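Local coordinates for Oxidored_FMN domain-containing protein ([Pseudomonas] geniculata N1, PDB 6L6J) that probably oxidises the amine 6-hydroxypseudooxynicotine, using a bound FMN together with a [4Fe-4S] cluster, at residues 264-269 and 294-299; 280-285 and 312-317. All blocks are in the same frame, centred on the assembly; numbering follows the deposited sequence.

Contact 1: 264-269 and 294-299; sequences AWDSGS and VGVGRF. With FMN (flavin mononucleotide), chain B.
Asp266 and Val296 meet beside the ribityl chain of FMN, their side chains crossing at about a right angle with Asp266 OD1 3.9 Å from Val296 CG2. The aspartate's CG lies opposite the backbone N (chi1 -170°), which carries the carboxylate to the cofactor, where OD2 accepts a hydrogen bond of 2.7 Å from FMN O3'. His173 also bonds OD2 and Gln278 bonds OD1, so both buried oxygens are satisfied and the group is held against turning. Replaced by alanine, the residue would lose its carboxylate, which would probably leave FMN O3', His173 and Gln278 without a partner and open a gap beside Val296. Valine suits its place as a compact apolar wall: its CG2 lies 3.5 Å from FMN C5'. Arg298 serves the phosphate through its backbone, N giving FMN O1P a weak bond of 2.9 Å, while its bent side chain runs past Gly268. NE stays 4.3 Å from Gly268 O, too far to bond; that oxygen takes Arg321 instead, and Arg298 NH1 pairs with Glu274. In this TIM barrel the contact lies at the C-terminal ends of strands 255-261 and 293-296, the usual cofactor end, with helix 321-325 flanking Ser267 and Arg298.

Contact 2: 280-285 and 312-317; sequences PFIDFV and GVLDLI
Ile282 O accepts a 2.9 Å hydrogen bond from Val285 N, closing a type I turn just where Ile282 and the end of Asp283 approach Val313. The turn fixes the backbone from which the isoleucine reaches across. With chi1 at 58°, its CG1 branch occupies the crowded position between the backbone N and the carbonyl carbon, and CD1 at its end makes both apolar contacts: 3.5 Å to Val313 CG1 and 4.0 Å to Leu314 CD2. The isoleucine side chain crosses both at about a right angle, and its one end methyl meets both. Isoleucine supplies the reach this needs, and the branched valine and leucine offer methyls to receive it. Beside them Asp283 starts out pointing away, but its carboxylate swings back until OD1 lies 3.8 Å from Val313 CG2, with CG1 similarly near. This is a mere touch, with no bond formed. Glu279 OE2 comes close to the same OD1, a like-charge pair that may favour a proton on one of the two acids. Gly312, at positive phi, ends helix 302-310 in a Schellman motif, a backbone shape that glycine adopts readily, and the chain then turns into Val313. Around the contact, Ile282 also packs on strands 220-229 and 255-261, Val313 and Leu314 lean on Gln308 of helix 302-310, and strand 316-319 enters the barrel just beyond.

In the fold
From the N terminus the chain runs through strand 255-261 into 264-269, then 280-285, 294-299 and 312-317. Contact 1 closes the excursion that leads through helices 279-282 and 285-288 to strand 293-296; contact 2 closes an overlapping one, through helix 285-288, strand 293-296 and helix 302-310 to the start of strand 316-319. Their segments alternate, so the two loops cross. Contact 1 ties the loop after strand 255-261 to the end of strand 293-296 round the ribityl phosphate of FMN, whereas contact 2 joins short helix 279-282 and the turn after it to the turn before the last barrel strand. Their centres lie about 13 Å apart, and they touch where Leu314 packs on Gly295 and Phe299, and Leu316 on Val294.

Contact 1: 264-269 and 294-299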
ATOM      1  N   ALA A 264      -6.725   6.816  -4.866  1.00 30.10           N
ATOM      2  CA  ALA A 264      -5.621   7.719  -4.463  1.00 29.01           C
ATOM      3  C   ALA A 264      -6.055   8.546  -3.253  1.00 29.82           C
ATOM      4  O   ALA A 264      -5.155   9.012  -2.501  1.00 28.31           O
ATOM      5  CB  ALA A 264      -5.223   8.609  -5.621  1.00 27.14           C
ATOM      6  N   TRP A 265      -7.379   8.715  -3.096  1.00 30.31           N
ATOM      7  CA  TRP A 265      -8.031   9.411  -1.954  1.00 31.70           C
ATOM      8  C   TRP A 265      -8.521   8.416  -0.881  1.00 31.54           C
ATOM      9  O   TRP A 265      -8.643   8.808   0.302  1.00 37.13           O
ATOM     10  CB  TRP A 265      -9.165  10.279  -2.499  1.00 33.27           C
ATOM     11  CG  TRP A 265      -8.734  11.256  -3.544  1.00 33.25           C
ATOM     12  CD1 TRP A 265      -8.757  11.083  -4.900  1.00 33.45           C
ATOM     13  CD2 TRP A 265      -8.223  12.579  -3.316  1.00 33.04           C
ATOM     14  NE1 TRP A 265      -8.289  12.204  -5.535  1.00 34.57           N
ATOM     15  CE2 TRP A 265      -7.966  13.144  -4.584  1.00 34.61           C
ATOM     16  CE3 TRP A 265      -7.948  13.328  -2.172  1.00 33.55           C
ATOM     17  CZ2 TRP A 265      -7.458  14.434  -4.730  1.00 35.06           C
ATOM     18  CZ3 TRP A 265      -7.436  14.598  -2.321  1.00 37.67           C
ATOM     19  CH2 TRP A 265      -7.207  15.149  -3.583  1.00 34.96           C
ATOM     20  N   ASP A 266      -8.790   7.170  -1.261  1.00 31.46           N
ATOM     21  CA  ASP A 266      -9.248   6.085  -0.348  1.00 32.48           C
ATOM     22  C   ASP A 266      -8.047   5.485   0.409  1.00 29.17           C
ATOM     23  O   ASP A 266      -8.067   5.444   1.637  1.00 27.25           O
ATOM     24  CB  ASP A 266     -10.026   5.008  -1.127  1.00 32.50           C
ATOM     25  CG  ASP A 266     -10.738   3.992  -0.227  1.00 31.25           C
ATOM     26  OD1 ASP A 266     -11.171   4.395   0.867  1.00 27.20           O
ATOM     27  OD2 ASP A 266     -10.866   2.813  -0.640  1.00 29.18           O
ATOM     28  N   SER A 267      -7.056   4.981  -0.312  1.00 28.38           N
ATOM     29  CA  SER A 267      -5.790   4.473   0.269  1.00 29.87           C
ATOM     30  C   SER A 267      -4.764   5.619   0.276  1.00 30.17           C
ATOM     31  O   SER A 267      -3.713   5.494  -0.400  1.00 28.81           O
ATOM     32  CB  SER A 267      -5.311   3.266  -0.502  1.00 31.51           C
ATOM     33  OG  SER A 267      -6.324   2.276  -0.555  1.00 30.05           O
ATOM     34  N   GLY A 268      -5.079   6.694   1.005  1.00 27.01           N
ATOM     35  CA  GLY A 268      -4.251   7.898   1.131  1.00 25.73           C
ATOM     36  C   GLY A 268      -2.884   7.614   1.737  1.00 24.51           C
ATOM     37  O   GLY A 268      -2.823   7.276   2.892  1.00 20.90           O
ATOM     38  N   SER A 269      -1.811   7.834   0.972  1.00 29.13           N
ATOM     39  CA  SER A 269      -0.399   7.722   1.427  1.00 29.46           C
ATOM     40  C   SER A 269      -0.168   8.620   2.643  1.00 28.13           C
ATOM     41  O   SER A 269      -0.784   9.689   2.687  1.00 31.36           O
ATOM     42  CB  SER A 269       0.537   8.090   0.327  1.00 30.60           C
ATOM     43  OG  SER A 269       1.747   8.584   0.860  1.00 34.02           O
ATOM     44  N   VAL A 294     -19.428   0.382   8.578  1.00 25.36           N
ATOM     45  CA  VAL A 294     -17.962   0.129   8.582  1.00 27.93           C
ATOM     46  C   VAL A 294     -17.299   1.208   7.720  1.00 27.59           C
ATOM     47  O   VAL A 294     -17.744   1.429   6.594  1.00 33.67           O
ATOM     48  CB  VAL A 294     -17.591  -1.287   8.094  1.00 31.06           C
ATOM     49  CG1 VAL A 294     -18.206  -1.639   6.740  1.00 29.75           C
ATOM     50  CG2 VAL A 294     -16.075  -1.472   8.056  1.00 30.47           C
ATOM     51  N   GLY A 295     -16.272   1.840   8.255  1.00 23.59           N
ATOM     52  CA  GLY A 295     -15.452   2.828   7.559  1.00 24.09           C
ATOM     53  C   GLY A 295     -13.989   2.525   7.788  1.00 25.25           C
ATOM     54  O   GLY A 295     -13.675   1.673   8.654  1.00 23.96           O
ATOM     55  N   VAL A 296     -13.124   3.216   7.047  1.00 25.50           N
ATOM     56  CA  VAL A 296     -11.650   3.004   7.059  1.00 26.49           C
ATOM     57  C   VAL A 296     -10.982   4.354   7.333  1.00 26.11           C
ATOM     58  O   VAL A 296     -11.590   5.394   7.034  1.00 26.22           O
ATOM     59  CB  VAL A 296     -11.192   2.351   5.737  1.00 27.19           C
ATOM     60  CG1 VAL A 296     -11.793   0.953   5.561  1.00 26.39           C
ATOM     61  CG2 VAL A 296     -11.536   3.222   4.532  1.00 26.56           C
ATOM     62  N   GLY A 297      -9.783   4.332   7.914  1.00 27.34           N
ATOM     63  CA  GLY A 297      -8.993   5.551   8.154  1.00 26.70           C
ATOM     64  C   GLY A 297      -7.556   5.237   8.483  1.00 25.98           C
ATOM     65  O   GLY A 297      -6.969   5.908   9.321  1.00 29.13           O
ATOM     66  N   ARG A 298      -6.999   4.228   7.851  1.00 28.43           N
ATOM     67  CA  ARG A 298      -5.642   3.716   8.180  1.00 29.09           C
ATOM     68  C   ARG A 298      -5.526   3.565   9.702  1.00 27.77           C
ATOM     69  O   ARG A 298      -4.493   3.971  10.269  1.00 27.82           O
ATOM     70  CB  ARG A 298      -4.563   4.645   7.612  1.00 27.98           C
ATOM     71  CG  ARG A 298      -3.308   3.910   7.161  1.00 29.90           C
ATOM     72  CD  ARG A 298      -2.023   4.671   7.425  1.00 32.96           C
ATOM     73  NE  ARG A 298      -2.077   6.018   6.884  1.00 33.62           N
ATOM     74  CZ  ARG A 298      -1.541   7.093   7.448  1.00 32.01           C
ATOM     75  NH1 ARG A 298      -0.840   6.990   8.561  1.00 31.41           N
ATOM     76  NH2 ARG A 298      -1.701   8.273   6.879  1.00 31.58           N
ATOM     77  N   PHE A 299      -6.550   2.971  10.324  1.00 27.59           N
ATOM     78  CA  PHE A 299      -6.696   2.902  11.800  1.00 26.86           C
ATOM     79  C   PHE A 299      -5.572   2.029  12.365  1.00 28.00           C
ATOM     80  O   PHE A 299      -5.437   0.876  11.944  1.00 27.05           O
ATOM     81  CB  PHE A 299      -8.103   2.442  12.171  1.00 23.99           C
ATOM     82  CG  PHE A 299      -9.205   3.416  11.822  1.00 23.94           C
ATOM     83  CD1 PHE A 299      -9.169   4.737  12.263  1.00 23.20           C
ATOM     84  CD2 PHE A 299     -10.313   3.001  11.095  1.00 22.60           C
ATOM     85  CE1 PHE A 299     -10.205   5.611  11.966  1.00 23.01           C
ATOM     86  CE2 PHE A 299     -11.356   3.872  10.818  1.00 22.21           C
ATOM     87  CZ  PHE A 299     -11.298   5.176  11.250  1.00 22.91           C
TER
HETATM   88  N1  FMN B 701     -10.927  -1.604  -2.158  1.00 30.60           N
HETATM   89  C2  FMN B 701     -11.888  -2.290  -2.856  1.00 31.69           C
HETATM   90  O2  FMN B 701     -13.060  -1.927  -2.719  1.00 34.56           O
HETATM   91  N3  FMN B 701     -11.653  -3.345  -3.647  1.00 29.69           N
HETATM   92  C4  FMN B 701     -10.405  -3.813  -3.816  1.00 28.54           C
HETATM   93  O4  FMN B 701     -10.190  -4.779  -4.546  1.00 23.32           O
HETATM   94  C4A FMN B 701      -9.285  -3.118  -3.122  1.00 29.52           C
HETATM   95  N5  FMN B 701      -8.003  -3.536  -3.255  1.00 29.28           N
HETATM   96  C5A FMN B 701      -7.032  -2.920  -2.543  1.00 30.51           C
HETATM   97  C6  FMN B 701      -5.724  -3.391  -2.615  1.00 28.75           C
HETATM   98  C7  FMN B 701      -4.743  -2.769  -1.870  1.00 27.65           C
HETATM   99  C7M FMN B 701      -3.348  -3.242  -2.009  1.00 29.78           C
HETATM  100  C8  FMN B 701      -5.066  -1.646  -0.980  1.00 28.42           C
HETATM  101  C8M FMN B 701      -4.008  -0.932  -0.191  1.00 33.08           C
HETATM  102  C9  FMN B 701      -6.347  -1.171  -0.893  1.00 27.87           C
HETATM  103  C9A FMN B 701      -7.361  -1.767  -1.630  1.00 28.46           C
HETATM  104  N10 FMN B 701      -8.688  -1.326  -1.518  1.00 28.02           N
HETATM  105  C10 FMN B 701      -9.647  -1.984  -2.248  1.00 27.22           C
HETATM  106  C1' FMN B 701      -9.090  -0.190  -0.630  1.00 29.24           C
HETATM  107  C2' FMN B 701      -9.227  -0.656   0.807  1.00 26.33           C
HETATM  108  O2' FMN B 701     -10.333  -1.540   0.850  1.00 25.77           O
HETATM  109  C3' FMN B 701      -9.471   0.469   1.766  1.00 27.04           C
HETATM  110  O3' FMN B 701     -10.734   1.064   1.467  1.00 29.14           O
HETATM  111  C4' FMN B 701      -8.390   1.549   1.757  1.00 26.57           C
HETATM  112  O4' FMN B 701      -7.077   0.941   1.721  1.00 27.59           O
HETATM  113  C5' FMN B 701      -8.533   2.485   2.949  1.00 22.79           C
HETATM  114  O5' FMN B 701      -8.373   1.724   4.133  1.00 24.04           O
HETATM  115  P   FMN B 701      -6.928   1.622   4.857  1.00 25.80           P
HETATM  116  O1P FMN B 701      -6.584   3.028   5.294  1.00 23.09           O
HETATM  117  O2P FMN B 701      -7.204   0.669   5.977  1.00 26.19           O
HETATM  118  O3P FMN B 701      -5.988   1.068   3.803  1.00 25.32           O

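Contact 2: 280-285 and 312-317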
ATOM      1  N   PRO A 280     -14.861  13.177   8.393  1.00 37.11           N
ATOM      2  CA  PRO A 280     -15.744  14.246   7.911  1.00 34.18           C
ATOM      3  C   PRO A 280     -16.676  13.846   6.766  1.00 35.29           C
ATOM      4  O   PRO A 280     -17.741  14.374   6.733  1.00 35.87           O
ATOM      5  CB  PRO A 280     -14.793  15.323   7.375  1.00 34.16           C
ATOM      6  CG  PRO A 280     -13.429  14.650   7.360  1.00 37.69           C
ATOM      7  CD  PRO A 280     -13.468  13.646   8.502  1.00 37.84           C
ATOM      8  N   PHE A 281     -16.253  12.925   5.891  1.00 37.54           N
ATOM      9  CA  PHE A 281     -16.984  12.522   4.660  1.00 36.21           C
ATOM     10  C   PHE A 281     -18.058  11.466   4.952  1.00 33.41           C
ATOM     11  O   PHE A 281     -19.098  11.503   4.237  1.00 32.18           O
ATOM     12  CB  PHE A 281     -16.020  11.954   3.618  1.00 43.19           C
ATOM     13  CG  PHE A 281     -14.983  12.921   3.114  1.00 45.91           C
ATOM     14  CD1 PHE A 281     -15.285  13.806   2.087  1.00 46.92           C
ATOM     15  CD2 PHE A 281     -13.700  12.934   3.655  1.00 51.49           C
ATOM     16  CE1 PHE A 281     -14.326  14.693   1.615  1.00 49.78           C
ATOM     17  CE2 PHE A 281     -12.744  13.826   3.183  1.00 53.94           C
ATOM     18  CZ  PHE A 281     -13.061  14.708   2.168  1.00 50.62           C
ATOM     19  N   ILE A 282     -17.836  10.581   5.945  1.00 30.24           N
ATOM     20  CA  ILE A 282     -18.744   9.427   6.272  1.00 29.94           C
ATOM     21  C   ILE A 282     -19.499   9.671   7.586  1.00 30.07           C
ATOM     22  O   ILE A 282     -20.412   8.884   7.852  1.00 31.19           O
ATOM     23  CB  ILE A 282     -18.010   8.057   6.272  1.00 28.24           C
ATOM     24  CG1 ILE A 282     -16.829   7.990   7.250  1.00 29.11           C
ATOM     25  CG2 ILE A 282     -17.578   7.674   4.871  1.00 26.30           C
ATOM     26  CD1 ILE A 282     -17.216   8.064   8.716  1.00 28.46           C
ATOM     27  N   ASP A 283     -19.111  10.695   8.353  1.00 34.02           N
ATOM     28  CA  ASP A 283     -19.706  11.171   9.644  1.00 36.48           C
ATOM     29  C   ASP A 283     -21.234  11.126   9.612  1.00 34.41           C
ATOM     30  O   ASP A 283     -21.837  10.836  10.640  1.00 35.69           O
ATOM     31  CB  ASP A 283     -19.367  12.653   9.904  1.00 42.25           C
ATOM     32  CG  ASP A 283     -18.754  12.968  11.260  1.00 48.44           C
ATOM     33  OD1 ASP A 283     -18.279  12.001  11.936  1.00 57.43           O
ATOM     34  OD2 ASP A 283     -18.713  14.166  11.617  1.00 36.47           O
ATOM     35  N   PHE A 284     -21.830  11.487   8.478  1.00 36.31           N
ATOM     36  CA  PHE A 284     -23.297  11.681   8.320  1.00 37.74           C
ATOM     37  C   PHE A 284     -24.024  10.324   8.233  1.00 36.66           C
ATOM     38  O   PHE A 284     -25.243  10.266   8.495  1.00 37.28           O
ATOM     39  CB  PHE A 284     -23.598  12.524   7.074  1.00 34.37           C
ATOM     40  CG  PHE A 284     -23.541  11.750   5.778  1.00 35.28           C
ATOM     41  CD1 PHE A 284     -22.326  11.553   5.120  1.00 36.83           C
ATOM     42  CD2 PHE A 284     -24.694  11.222   5.216  1.00 32.36           C
ATOM     43  CE1 PHE A 284     -22.268  10.877   3.907  1.00 33.76           C
ATOM     44  CE2 PHE A 284     -24.633  10.529   4.016  1.00 34.06           C
ATOM     45  CZ  PHE A 284     -23.425  10.364   3.359  1.00 34.71           C
ATOM     46  N   VAL A 285     -23.321   9.279   7.813  1.00 33.88           N
ATOM     47  CA  VAL A 285     -23.939   7.976   7.428  1.00 34.95           C
ATOM     48  C   VAL A 285     -24.735   7.403   8.610  1.00 31.27           C
ATOM     49  O   VAL A 285     -25.862   6.971   8.366  1.00 31.06           O
ATOM     50  CB  VAL A 285     -22.888   6.977   6.896  1.00 33.89           C
ATOM     51  CG1 VAL A 285     -23.500   5.611   6.610  1.00 34.35           C
ATOM     52  CG2 VAL A 285     -22.204   7.508   5.649  1.00 33.07           C
ATOM     53  N   GLY A 312     -19.846   7.687  17.855  1.00 29.68           N
ATOM     54  CA  GLY A 312     -20.951   7.287  16.955  1.00 31.28           C
ATOM     55  C   GLY A 312     -20.637   7.520  15.479  1.00 30.90           C
ATOM     56  O   GLY A 312     -21.586   7.695  14.661  1.00 31.57           O
ATOM     57  N   VAL A 313     -19.356   7.509  15.117  1.00 29.71           N
ATOM     58  CA  VAL A 313     -18.921   7.673  13.698  1.00 30.86           C
ATOM     59  C   VAL A 313     -19.131   6.339  12.959  1.00 31.26           C
ATOM     60  O   VAL A 313     -19.745   6.359  11.861  1.00 29.07           O
ATOM     61  CB  VAL A 313     -17.465   8.140  13.613  1.00 29.92           C
ATOM     62  CG1 VAL A 313     -17.053   8.373  12.175  1.00 29.67           C
ATOM     63  CG2 VAL A 313     -17.228   9.373  14.457  1.00 30.37           C
ATOM     64  N   LEU A 314     -18.684   5.237  13.575  1.00 29.94           N
ATOM     65  CA  LEU A 314     -18.714   3.865  13.005  1.00 32.74           C
ATOM     66  C   LEU A 314     -19.279   2.854  14.012  1.00 32.33           C
ATOM     67  O   LEU A 314     -19.215   3.107  15.232  1.00 34.71           O
ATOM     68  CB  LEU A 314     -17.276   3.469  12.629  1.00 33.18           C
ATOM     69  CG  LEU A 314     -16.544   4.399  11.659  1.00 30.22           C
ATOM     70  CD1 LEU A 314     -15.104   3.955  11.468  1.00 30.13           C
ATOM     71  CD2 LEU A 314     -17.267   4.453  10.329  1.00 29.60           C
ATOM     72  N   ASP A 315     -19.756   1.716  13.514  1.00 32.42           N
ATOM     73  CA  ASP A 315     -20.050   0.512  14.340  1.00 29.68           C
ATOM     74  C   ASP A 315     -18.852  -0.425  14.240  1.00 29.17           C
ATOM     75  O   ASP A 315     -18.553  -1.099  15.235  1.00 27.91           O
ATOM     76  CB  ASP A 315     -21.341  -0.154  13.889  1.00 28.50           C
ATOM     77  CG  ASP A 315     -22.504   0.803  14.009  1.00 30.94           C
ATOM     78  OD1 ASP A 315     -22.838   1.158  15.162  1.00 28.45           O
ATOM     79  OD2 ASP A 315     -23.020   1.240  12.932  1.00 32.53           O
ATOM     80  N   LEU A 316     -18.184  -0.433  13.080  1.00 28.30           N
ATOM     81  CA  LEU A 316     -17.071  -1.369  12.777  1.00 27.18           C
ATOM     82  C   LEU A 316     -15.827  -0.597  12.333  1.00 26.33           C
ATOM     83  O   LEU A 316     -15.946   0.293  11.480  1.00 27.22           O
ATOM     84  CB  LEU A 316     -17.552  -2.343  11.707  1.00 27.53           C
ATOM     85  CG  LEU A 316     -18.637  -3.308  12.167  1.00 27.95           C
ATOM     86  CD1 LEU A 316     -19.305  -3.991  10.982  1.00 29.01           C
ATOM     87  CD2 LEU A 316     -18.059  -4.338  13.127  1.00 29.25           C
ATOM     88  N   ILE A 317     -14.686  -0.929  12.934  1.00 25.81           N
ATOM     89  CA  ILE A 317     -13.331  -0.443  12.549  1.00 26.45           C
ATOM     90  C   ILE A 317     -12.936  -1.164  11.250  1.00 27.60           C
ATOM     91  O   ILE A 317     -12.454  -2.341  11.327  1.00 25.96           O
ATOM     92  CB  ILE A 317     -12.333  -0.693  13.699  1.00 27.11           C
ATOM     93  CG1 ILE A 317     -12.782   0.006  14.986  1.00 27.99           C
ATOM     94  CG2 ILE A 317     -10.906  -0.302  13.331  1.00 27.81           C
ATOM     95  CD1 ILE A 317     -13.145   1.464  14.810  1.00 27.53           C
TER